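Local coordinates for uncharacterized conserved protein (Staphylococcus epidermidis, PDB 3FRM) that is of unknown function but contains a GNAT-family acetyltransferase domain, so it possibly transfers acetyl groups from acetyl-CoA, at residues A38-I43 against L65-Y70; E58-M63 against L72-P77; E88-L93 against Y247-E252. All blocks are in the same frame, centred on the assembly; numbering follows the deposited sequence.

How the interactions relate
All three contacts pack helices, or the turns that end them, against one mixed sheet, on the same side of the chain's centre. Interactions 1 and 2, with centres about 8 Å apart, share helix 50-66 and belong to a single beta-alpha-beta unit; a probable hydrogen bond of 2.6 Å between Thr41 OG1 and Ser73 OG joins them. The centre of interaction 3 lies about 11 Å from that of interaction 2 and about 15 Å from that of interaction 1. Its strand is the antiparallel neighbour of strand 72-75, with Phe74 O 2.8 Å from Ile249 N. The sodium ion is bound by other residues, Tyr159, Asn160, Asp162 and Ile164, outside all three contacts.

Interaction 1. Residues A38-I43 against L65-Y70; sequences ASNTWI and LNQSSY
Asn40 and Gln67 meet amide to amide, the carbonyl oxygen of one receiving an N-H of the other. The bond from CA to CB of Asn40 points toward 65-70; from CB the side chain runs to CG and there divides, Asn40 CG lying 4.1 Å from Ser69 OG. Asn40 OD1 takes Gln67 NE2 at 2.7 Å, with an N-H...O angle of 144°, so the bond is bent. The donor stands well above the Asn40 carbonyl plane, 60° out of it and not on a lone pair; the two amide planes are almost perpendicular. The same OD1 also bonds to Leu30 N, while ND2 bonds to Lys36 O and Gln33 O. Both ends of the buried amide are therefore occupied, which should fix its rotation and tie it to the loop before strand 41-44.

Gln67 enters from the opposite direction. Its CG sits between the backbone N and the carbonyl carbon (chi1 62°), and the chain then extends to carry NE2 across. Gln67 NE2 bridges two acceptors, both near its own amide plane: Asn40 OD1, and Ser69 OG at 2.9 Å by a straighter bond. Ser69 OG is in turn bonded to Pro34 O, so a short polar chain runs from the helix end to the loop.

The 65-70 segment is shaped by a Schellman motif. Ser68, at positive phi, is its C-prime residue; Ser69 N reaches back to His64 O and Ser68 N lies 3.1 Å from Leu65 O. The turn brings Gln67 and Ser69 round to face Asn40. The contact thus joins the turn after helix 50-66 to the residue just before strand 41-44, within the beta-alpha-beta unit completed by strand 72-75; strand 41-44 lies between that parallel strand and antiparallel strand 25-29.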
loop_
_atom_site.group_PDB
_atom_site.type_symbol
_atom_site.label_atom_id
_atom_site.label_comp_id
_atom_site.label_asym_id
_atom_site.label_seq_id
_atom_site.Cartn_x
_atom_site.Cartn_y
_atom_site.Cartn_z
ATOM N N ALA A 38 8.987 5.325 17.555
ATOM C CA ALA A 38 7.535 5.309 17.876
ATOM C C ALA A 38 7.118 5.640 19.344
ATOM O O ALA A 38 5.917 5.912 19.603
ATOM C CB ALA A 38 6.841 3.939 17.402
ATOM N N SER A 39 8.069 5.558 20.287
ATOM C CA SER A 39 7.838 5.863 21.690
ATOM C C SER A 39 8.281 7.294 22.024
ATOM O O SER A 39 8.109 7.730 23.159
ATOM C CB SER A 39 8.643 4.908 22.569
ATOM O OG SER A 39 8.678 3.613 22.015
ATOM N N ASN A 40 8.884 8.005 21.076
ATOM C CA ASN A 40 9.374 9.345 21.328
ATOM C C ASN A 40 8.852 10.353 20.285
ATOM O O ASN A 40 9.451 10.584 19.234
ATOM C CB ASN A 40 10.905 9.361 21.446
ATOM C CG ASN A 40 11.447 8.468 22.620
ATOM O OD1 ASN A 40 11.454 8.894 23.776
ATOM N ND2 ASN A 40 11.952 7.264 22.301
ATOM N N THR A 41 7.732 10.983 20.574
ATOM C CA THR A 41 7.061 11.695 19.514
ATOM C C THR A 41 5.976 12.615 20.072
ATOM O O THR A 41 5.530 12.456 21.200
ATOM C CB THR A 41 6.459 10.658 18.480
ATOM O OG1 THR A 41 6.188 11.307 17.218
ATOM C CG2 THR A 41 5.213 9.956 19.024
ATOM N N TRP A 42 5.566 13.582 19.259
ATOM C CA TRP A 42 4.467 14.426 19.561
ATOM C C TRP A 42 3.244 13.972 18.740
ATOM O O TRP A 42 3.367 13.798 17.540
ATOM C CB TRP A 42 4.797 15.846 19.117
ATOM C CG TRP A 42 5.559 16.640 20.046
ATOM C CD1 TRP A 42 6.694 16.252 20.766
ATOM C CD2 TRP A 42 5.373 18.030 20.307
ATOM N NE1 TRP A 42 7.172 17.332 21.489
ATOM C CE2 TRP A 42 6.397 18.432 21.217
ATOM C CE3 TRP A 42 4.454 18.974 19.867
ATOM C CZ2 TRP A 42 6.498 19.733 21.705
ATOM C CZ3 TRP A 42 4.563 20.262 20.361
ATOM C CH2 TRP A 42 5.566 20.623 21.281
ATOM N N ILE A 43 2.091 13.807 19.392
ATOM C CA ILE A 43 0.832 13.505 18.716
ATOM C C ILE A 43 -0.000 14.798 18.764
ATOM O O ILE A 43 -0.478 15.178 19.808
ATOM C CB ILE A 43 0.065 12.403 19.436
ATOM C CG1 ILE A 43 0.973 11.217 19.823
ATOM C CG2 ILE A 43 -1.163 11.888 18.614
ATOM C CD1 ILE A 43 1.599 10.506 18.679
ATOM N N LEU A 65 17.377 15.700 22.580
ATOM C CA LEU A 65 18.828 15.708 22.812
ATOM C C LEU A 65 19.176 15.512 24.289
ATOM O O LEU A 65 20.191 14.925 24.626
ATOM C CB LEU A 65 19.484 16.977 22.283
ATOM C CG LEU A 65 19.592 17.034 20.766
ATOM C CD1 LEU A 65 20.077 18.439 20.324
ATOM C CD2 LEU A 65 20.570 15.943 20.297
ATOM N N ASN A 66 18.338 16.043 25.180
ATOM C CA ASN A 66 18.563 15.839 26.607
ATOM C C ASN A 66 18.624 14.353 27.046
ATOM O O ASN A 66 19.352 14.034 27.969
ATOM C CB ASN A 66 17.537 16.617 27.408
ATOM C CG ASN A 66 17.740 16.499 28.907
ATOM O OD1 ASN A 66 18.694 17.046 29.480
ATOM N ND2 ASN A 66 16.797 15.814 29.561
ATOM N N GLN A 67 17.862 13.469 26.398
ATOM C CA GLN A 67 17.884 12.048 26.728
ATOM C C GLN A 67 18.649 11.274 25.665
ATOM O O GLN A 67 18.525 10.066 25.604
ATOM C CB GLN A 67 16.437 11.457 26.911
ATOM C CG GLN A 67 15.523 11.522 25.662
ATOM C CD GLN A 67 14.136 10.832 25.822
ATOM O OE1 GLN A 67 13.557 10.797 26.923
ATOM N NE2 GLN A 67 13.586 10.315 24.707
ATOM N N SER A 68 19.428 11.960 24.812
ATOM C CA SER A 68 20.182 11.263 23.779
ATOM C C SER A 68 19.299 10.544 22.752
ATOM O O SER A 68 19.662 9.453 22.291
ATOM C CB SER A 68 21.131 10.236 24.441
ATOM O OG SER A 68 22.089 10.891 25.279
ATOM N N SER A 69 18.128 11.120 22.445
ATOM C CA SER A 69 17.314 10.797 21.286
ATOM C C SER A 69 17.787 11.739 20.158
ATOM O O SER A 69 18.095 12.917 20.413
ATOM C CB SER A 69 15.869 11.154 21.611
ATOM O OG SER A 69 15.156 10.090 22.263
ATOM N N TYR A 70 17.870 11.270 18.919
ATOM C CA TYR A 70 18.497 12.109 17.884
ATOM C C TYR A 70 17.611 12.377 16.684
ATOM O O TYR A 70 18.083 12.952 15.692
ATOM C CB TYR A 70 19.855 11.549 17.431
ATOM C CG TYR A 70 20.796 11.309 18.597
ATOM C CD1 TYR A 70 21.314 12.381 19.333
ATOM C CD2 TYR A 70 21.162 10.002 18.958
ATOM C CE1 TYR A 70 22.155 12.180 20.394
ATOM C CE2 TYR A 70 22.011 9.772 20.010
ATOM C CZ TYR A 70 22.503 10.869 20.723
ATOM O OH TYR A 70 23.314 10.628 21.775
#

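Interaction 2. Residues E58-M63 against L72-P77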
loop_
_atom_site.group_PDB
_atom_site.type_symbol
_atom_site.label_atom_id
_atom_site.label_comp_id
_atom_site.label_asym_id
_atom_site.label_seq_id
_atom_site.Cartn_x
_atom_site.Cartn_y
_atom_site.Cartn_z
ATOM N N GLU A 58 11.579 23.227 18.354
ATOM C CA GLU A 58 12.676 23.634 19.250
ATOM C C GLU A 58 12.576 22.935 20.602
ATOM O O GLU A 58 13.506 22.329 21.023
ATOM C CB GLU A 58 12.721 25.149 19.408
ATOM C CG GLU A 58 13.206 25.890 18.171
ATOM C CD GLU A 58 14.535 25.322 17.644
ATOM O OE1 GLU A 58 15.547 25.263 18.399
ATOM O OE2 GLU A 58 14.563 24.924 16.453
ATOM N N VAL A 59 11.414 23.011 21.230
ATOM C CA VAL A 59 11.028 22.156 22.347
ATOM C C VAL A 59 11.410 20.719 22.153
ATOM O O VAL A 59 12.135 20.200 22.978
ATOM C CB VAL A 59 9.490 22.215 22.694
ATOM C CG1 VAL A 59 9.254 21.525 24.036
ATOM C CG2 VAL A 59 9.058 23.629 22.815
ATOM N N GLN A 60 10.967 20.082 21.068
ATOM C CA GLN A 60 11.209 18.623 20.902
ATOM C C GLN A 60 12.672 18.352 20.740
ATOM O O GLN A 60 13.173 17.398 21.327
ATOM C CB GLN A 60 10.469 17.979 19.731
ATOM C CG GLN A 60 10.389 16.469 19.882
ATOM C CD GLN A 60 9.784 15.769 18.687
ATOM O OE1 GLN A 60 10.485 15.294 17.837
ATOM N NE2 GLN A 60 8.470 15.723 18.613
ATOM N N LYS A 61 13.341 19.186 19.939
ATOM C CA LYS A 61 14.791 19.088 19.704
ATOM C C LYS A 61 15.549 19.072 21.045
ATOM O O LYS A 61 16.462 18.262 21.268
ATOM C CB LYS A 61 15.267 20.224 18.775
ATOM C CG LYS A 61 16.767 20.166 18.390
ATOM C CD LYS A 61 17.246 21.283 17.371
ATOM C CE LYS A 61 16.218 21.432 16.198
ATOM N NZ LYS A 61 16.483 22.614 15.239
ATOM N N LYS A 62 15.136 19.938 21.967
ATOM C CA LYS A 62 15.767 19.988 23.306
ATOM C C LYS A 62 15.445 18.760 24.154
ATOM O O LYS A 62 16.328 18.111 24.706
ATOM C CB LYS A 62 15.356 21.260 24.023
ATOM C CG LYS A 62 16.293 22.413 23.731
ATOM C CD LYS A 62 16.061 23.597 24.664
ATOM C CE LYS A 62 15.212 24.726 23.990
ATOM N NZ LYS A 62 15.990 25.578 23.030
HETATM N N MSE A 63 14.185 18.396 24.236
HETATM C CA MSE A 63 13.855 17.207 24.985
HETATM C C MSE A 63 14.651 16.026 24.514
HETATM O O MSE A 63 15.209 15.290 25.311
HETATM C CB MSE A 63 12.370 16.887 24.864
HETATM C CG MSE A 63 11.591 17.886 25.621
HETATM SE SE MSE A 63 9.690 17.564 25.844
HETATM C CE MSE A 63 9.608 15.874 26.806
ATOM N N LEU A 72 13.427 13.499 15.139
ATOM C CA LEU A 72 12.315 14.365 15.400
ATOM C C LEU A 72 11.068 13.746 14.756
ATOM O O LEU A 72 11.149 13.216 13.654
ATOM C CB LEU A 72 12.556 15.749 14.783
ATOM C CG LEU A 72 13.640 16.696 15.226
ATOM C CD1 LEU A 72 13.327 18.094 14.619
ATOM C CD2 LEU A 72 13.665 16.784 16.733
ATOM N N SER A 73 9.915 13.837 15.415
ATOM C CA SER A 73 8.741 13.290 14.819
ATOM C C SER A 73 7.389 13.812 15.354
ATOM O O SER A 73 7.259 14.104 16.519
ATOM C CB SER A 73 8.835 11.773 14.873
ATOM O OG SER A 73 8.614 11.306 16.158
ATOM N N PHE A 74 6.396 13.890 14.474
ATOM C CA PHE A 74 5.100 14.398 14.800
ATOM C C PHE A 74 4.072 13.645 14.006
ATOM O O PHE A 74 4.336 13.230 12.877
ATOM C CB PHE A 74 5.008 15.892 14.416
ATOM C CG PHE A 74 6.160 16.754 14.975
ATOM C CD1 PHE A 74 5.985 17.518 16.111
ATOM C CD2 PHE A 74 7.411 16.762 14.369
ATOM C CE1 PHE A 74 7.048 18.315 16.630
ATOM C CE2 PHE A 74 8.476 17.532 14.899
ATOM C CZ PHE A 74 8.283 18.313 16.011
ATOM N N SER A 75 2.904 13.454 14.623
ATOM C CA SER A 75 1.680 13.042 13.962
ATOM C C SER A 75 0.778 14.225 13.986
ATOM O O SER A 75 0.793 14.946 14.970
ATOM C CB SER A 75 0.950 12.015 14.781
ATOM O OG SER A 75 1.747 10.923 14.840
ATOM N N PHE A 76 -0.082 14.332 12.975
ATOM C CA PHE A 76 -1.018 15.415 12.893
ATOM C C PHE A 76 -2.441 14.920 13.197
ATOM O O PHE A 76 -2.657 13.745 13.479
ATOM C CB PHE A 76 -0.865 16.143 11.536
ATOM C CG PHE A 76 0.424 16.899 11.407
ATOM C CD1 PHE A 76 0.535 18.172 11.876
ATOM C CD2 PHE A 76 1.541 16.312 10.842
ATOM C CE1 PHE A 76 1.768 18.874 11.783
ATOM C CE2 PHE A 76 2.741 16.971 10.745
ATOM C CZ PHE A 76 2.863 18.268 11.220
ATOM N N PRO A 77 -3.421 15.820 13.195
ATOM C CA PRO A 77 -4.736 15.366 13.683
ATOM C C PRO A 77 -5.392 14.342 12.752
ATOM O O PRO A 77 -5.228 14.387 11.539
ATOM C CB PRO A 77 -5.549 16.640 13.701
ATOM C CG PRO A 77 -4.403 17.765 13.862
ATOM C CD PRO A 77 -3.327 17.282 13.002
#
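Ser73 N donates to Gln60 OE1 at 2.9 Å, a nearly straight bond (158°) that lies in the amide carbonyl plane and uses a lone pair of the oxygen. Gln60 OE1 is also packed against the strand backbone, 3.2 Å from Leu72 CA. At the other end of the amide, Gln60 NE2 is modelled 2.9 Å from Ser73 O, so that one glutamine would pair with both the N-H and the carbonyl of a single strand residue. This second bond is less certain, since NE2 lies too near Trp42 CD1. As placed, NE2 also sits over one face of the Phe74 ring, offset toward its rim, with the amide and ring planes nearly parallel.

Gln60 reaches this far because CG is anti to the backbone N (chi1 -161°) and the chain stays extended beyond it, carrying the amide off the helix and onto the strand. Leu72 CD2 rests 3.9 Å from Lys61 CA, an apolar contact beside the amide. The charged end of Lys61 goes to its own helix instead: NZ forms a salt bridge with Glu58 OE2, met on the syn side.

Trp42 and Trp53 each meet the Phe74 ring edge-to-face. The axes of helix 58-63 and strand 72-75 come within 9.0 Å and their directions differ by 130°, as the helix runs back across the sheet in this beta-alpha-beta crossover. Strand 72-75 itself lies between parallel strand 41-44 and antiparallel strand 241-251.

Interaction 3. Residues E88-L93 against Y247-E252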
loop_
_atom_site.group_PDB
_atom_site.type_symbol
_atom_site.label_atom_id
_atom_site.label_comp_id
_atom_site.label_asym_id
_atom_site.label_seq_id
_atom_site.Cartn_x
_atom_site.Cartn_y
_atom_site.Cartn_z
ATOM N N GLU A 88 5.371 22.915 3.014
ATOM C CA GLU A 88 6.512 23.472 2.367
ATOM C C GLU A 88 7.666 23.584 3.347
ATOM O O GLU A 88 8.792 23.202 3.030
ATOM C CB GLU A 88 6.164 24.830 1.782
ATOM C CG GLU A 88 7.158 25.204 0.743
ATOM C CD GLU A 88 7.325 26.710 0.632
ATOM O OE1 GLU A 88 8.158 27.192 -0.189
ATOM O OE2 GLU A 88 6.592 27.424 1.360
ATOM N N LYS A 89 7.390 24.031 4.555
ATOM C CA LYS A 89 8.420 24.067 5.560
ATOM C C LYS A 89 8.971 22.660 5.910
ATOM O O LYS A 89 10.213 22.464 6.055
ATOM C CB LYS A 89 7.887 24.719 6.814
ATOM C CG LYS A 89 8.967 24.930 7.855
ATOM C CD LYS A 89 9.506 26.339 7.811
ATOM C CE LYS A 89 10.192 26.640 6.535
ATOM N NZ LYS A 89 10.202 28.104 6.394
ATOM N N ILE A 90 8.024 21.720 6.064
ATOM C CA ILE A 90 8.316 20.350 6.386
ATOM C C ILE A 90 9.292 19.763 5.400
ATOM O O ILE A 90 10.299 19.164 5.808
ATOM C CB ILE A 90 7.017 19.462 6.470
ATOM C CG1 ILE A 90 6.270 19.728 7.778
ATOM C CG2 ILE A 90 7.364 17.988 6.462
ATOM C CD1 ILE A 90 4.812 19.330 7.747
ATOM N N ARG A 91 9.004 19.901 4.109
ATOM C CA ARG A 91 9.963 19.472 3.090
ATOM C C ARG A 91 11.305 20.186 3.241
ATOM O O ARG A 91 12.310 19.542 3.243
ATOM C CB ARG A 91 9.421 19.627 1.666
ATOM C CG ARG A 91 8.825 18.320 1.142
ATOM C CD ARG A 91 7.526 18.539 0.367
ATOM N NE ARG A 91 7.571 19.846 -0.285
ATOM C CZ ARG A 91 6.520 20.647 -0.450
ATOM N NH1 ARG A 91 5.326 20.252 -0.007
ATOM N NH2 ARG A 91 6.681 21.844 -1.032
ATOM N N GLU A 92 11.311 21.495 3.438
ATOM C CA GLU A 92 12.597 22.274 3.519
ATOM C C GLU A 92 13.456 21.877 4.695
ATOM O O GLU A 92 14.674 22.023 4.654
ATOM C CB GLU A 92 12.296 23.784 3.574
ATOM C CG GLU A 92 13.470 24.711 3.777
ATOM C CD GLU A 92 13.055 26.115 4.257
ATOM O OE1 GLU A 92 13.838 26.737 5.012
ATOM O OE2 GLU A 92 11.946 26.599 3.901
ATOM N N LEU A 93 12.851 21.372 5.758
ATOM C CA LEU A 93 13.657 20.985 6.910
ATOM C C LEU A 93 14.105 19.493 6.843
ATOM O O LEU A 93 14.722 18.954 7.775
ATOM C CB LEU A 93 12.913 21.351 8.204
ATOM C CG LEU A 93 12.791 22.873 8.479
ATOM C CD1 LEU A 93 12.053 23.030 9.769
ATOM C CD2 LEU A 93 14.176 23.625 8.564
ATOM N N TYR A 247 -1.504 12.128 8.886
ATOM C CA TYR A 247 -0.175 12.500 8.418
ATOM C C TYR A 247 0.843 12.381 9.566
ATOM O O TYR A 247 0.513 12.625 10.716
ATOM C CB TYR A 247 -0.147 13.939 7.826
ATOM C CG TYR A 247 -0.619 13.882 6.432
ATOM C CD1 TYR A 247 0.238 13.566 5.390
ATOM C CD2 TYR A 247 -1.978 14.024 6.157
ATOM C CE1 TYR A 247 -0.244 13.397 4.084
ATOM C CE2 TYR A 247 -2.465 13.885 4.889
ATOM C CZ TYR A 247 -1.625 13.576 3.842
ATOM O OH TYR A 247 -2.214 13.423 2.579
ATOM N N HIS A 248 2.081 12.053 9.236
ATOM C CA HIS A 248 3.113 11.887 10.220
ATOM C C HIS A 248 4.482 12.125 9.542
ATOM O O HIS A 248 4.710 11.818 8.367
ATOM C CB HIS A 248 3.022 10.519 10.946
ATOM C CG HIS A 248 3.786 9.432 10.273
ATOM N ND1 HIS A 248 3.223 8.606 9.321
ATOM C CD2 HIS A 248 5.089 9.072 10.364
ATOM C CE1 HIS A 248 4.143 7.775 8.862
ATOM N NE2 HIS A 248 5.279 8.028 9.487
ATOM N N ILE A 249 5.362 12.758 10.270
ATOM C CA ILE A 249 6.634 13.092 9.680
ATOM C C ILE A 249 7.732 12.630 10.585
ATOM O O ILE A 249 7.532 12.588 11.789
ATOM C CB ILE A 249 6.718 14.610 9.434
ATOM C CG1 ILE A 249 6.540 15.395 10.720
ATOM C CG2 ILE A 249 5.597 15.035 8.464
ATOM C CD1 ILE A 249 7.010 16.847 10.556
ATOM N N LEU A 250 8.902 12.362 9.999
ATOM C CA LEU A 250 10.059 11.808 10.686
ATOM C C LEU A 250 11.324 12.351 10.059
ATOM O O LEU A 250 11.458 12.355 8.829
ATOM C CB LEU A 250 10.061 10.255 10.559
ATOM C CG LEU A 250 11.272 9.454 11.124
ATOM C CD1 LEU A 250 11.470 9.747 12.619
ATOM C CD2 LEU A 250 11.026 7.938 10.947
ATOM N N LYS A 251 12.231 12.836 10.906
ATOM C CA LYS A 251 13.598 13.164 10.531
ATOM C C LYS A 251 14.484 12.318 11.419
ATOM O O LYS A 251 14.489 12.484 12.623
ATOM C CB LYS A 251 13.924 14.626 10.769
ATOM C CG LYS A 251 15.257 15.044 10.168
ATOM C CD LYS A 251 15.454 16.545 10.353
ATOM C CE LYS A 251 16.761 17.036 9.749
ATOM N NZ LYS A 251 16.724 18.527 9.581
ATOM N N GLU A 252 15.228 11.403 10.818
ATOM C CA GLU A 252 15.983 10.420 11.573
ATOM C C GLU A 252 17.174 11.031 12.301
ATOM O O GLU A 252 17.627 10.463 13.294
ATOM C CB GLU A 252 16.403 9.293 10.659
ATOM C CG GLU A 252 15.204 8.460 10.162
ATOM C CD GLU A 252 15.577 7.352 9.151
ATOM O OE1 GLU A 252 14.687 6.987 8.337
ATOM O OE2 GLU A 252 16.728 6.830 9.171
#
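The C-terminal end of helix 84-92 and the residue after it pack on strand 241-251 of the central sheet, through Ile90 on Ile249 and Leu93 on Lys251. That strand, near the C-terminus, runs antiparallel between 72-75 and 96-105, so the contact joins the chain's end to its N-terminal half. The two isoleucines make the apolar half. Ile90 CG2 lies 4.0 Å from Ile249 CG2, and a second branch pair, Ile90 CG1 and Ile249 CD1, is 4.1 Å apart, so each side chain touches the other with two branches. Trp53 of helix 50-66 touches both residues, and Ile97 and Phe95 extend the same apolar layer.

The polar half is one bond, from Lys251 NZ to Leu93 O at 2.7 Å. The lysine is extended throughout, which takes the ammonium from the strand to the helix end; it meets the carbonyl almost head-on, with a C=O...N angle of 158° and a tilt of 19° from the carbonyl plane. Alongside, Lys251 CE lies 3.4 Å from Leu93 O. Earlier in the strand, Tyr247 OH bonds to His201 ND1 of the second subunit.

Leu93 is the first residue past the helix, with Leu93 N still bonded to Lys89 O at 2.9 Å. A positive ammonium at its carbonyl would probably complement the partial negative charge of the helix C-terminus, adding a polar tie to the hydrophobic seam.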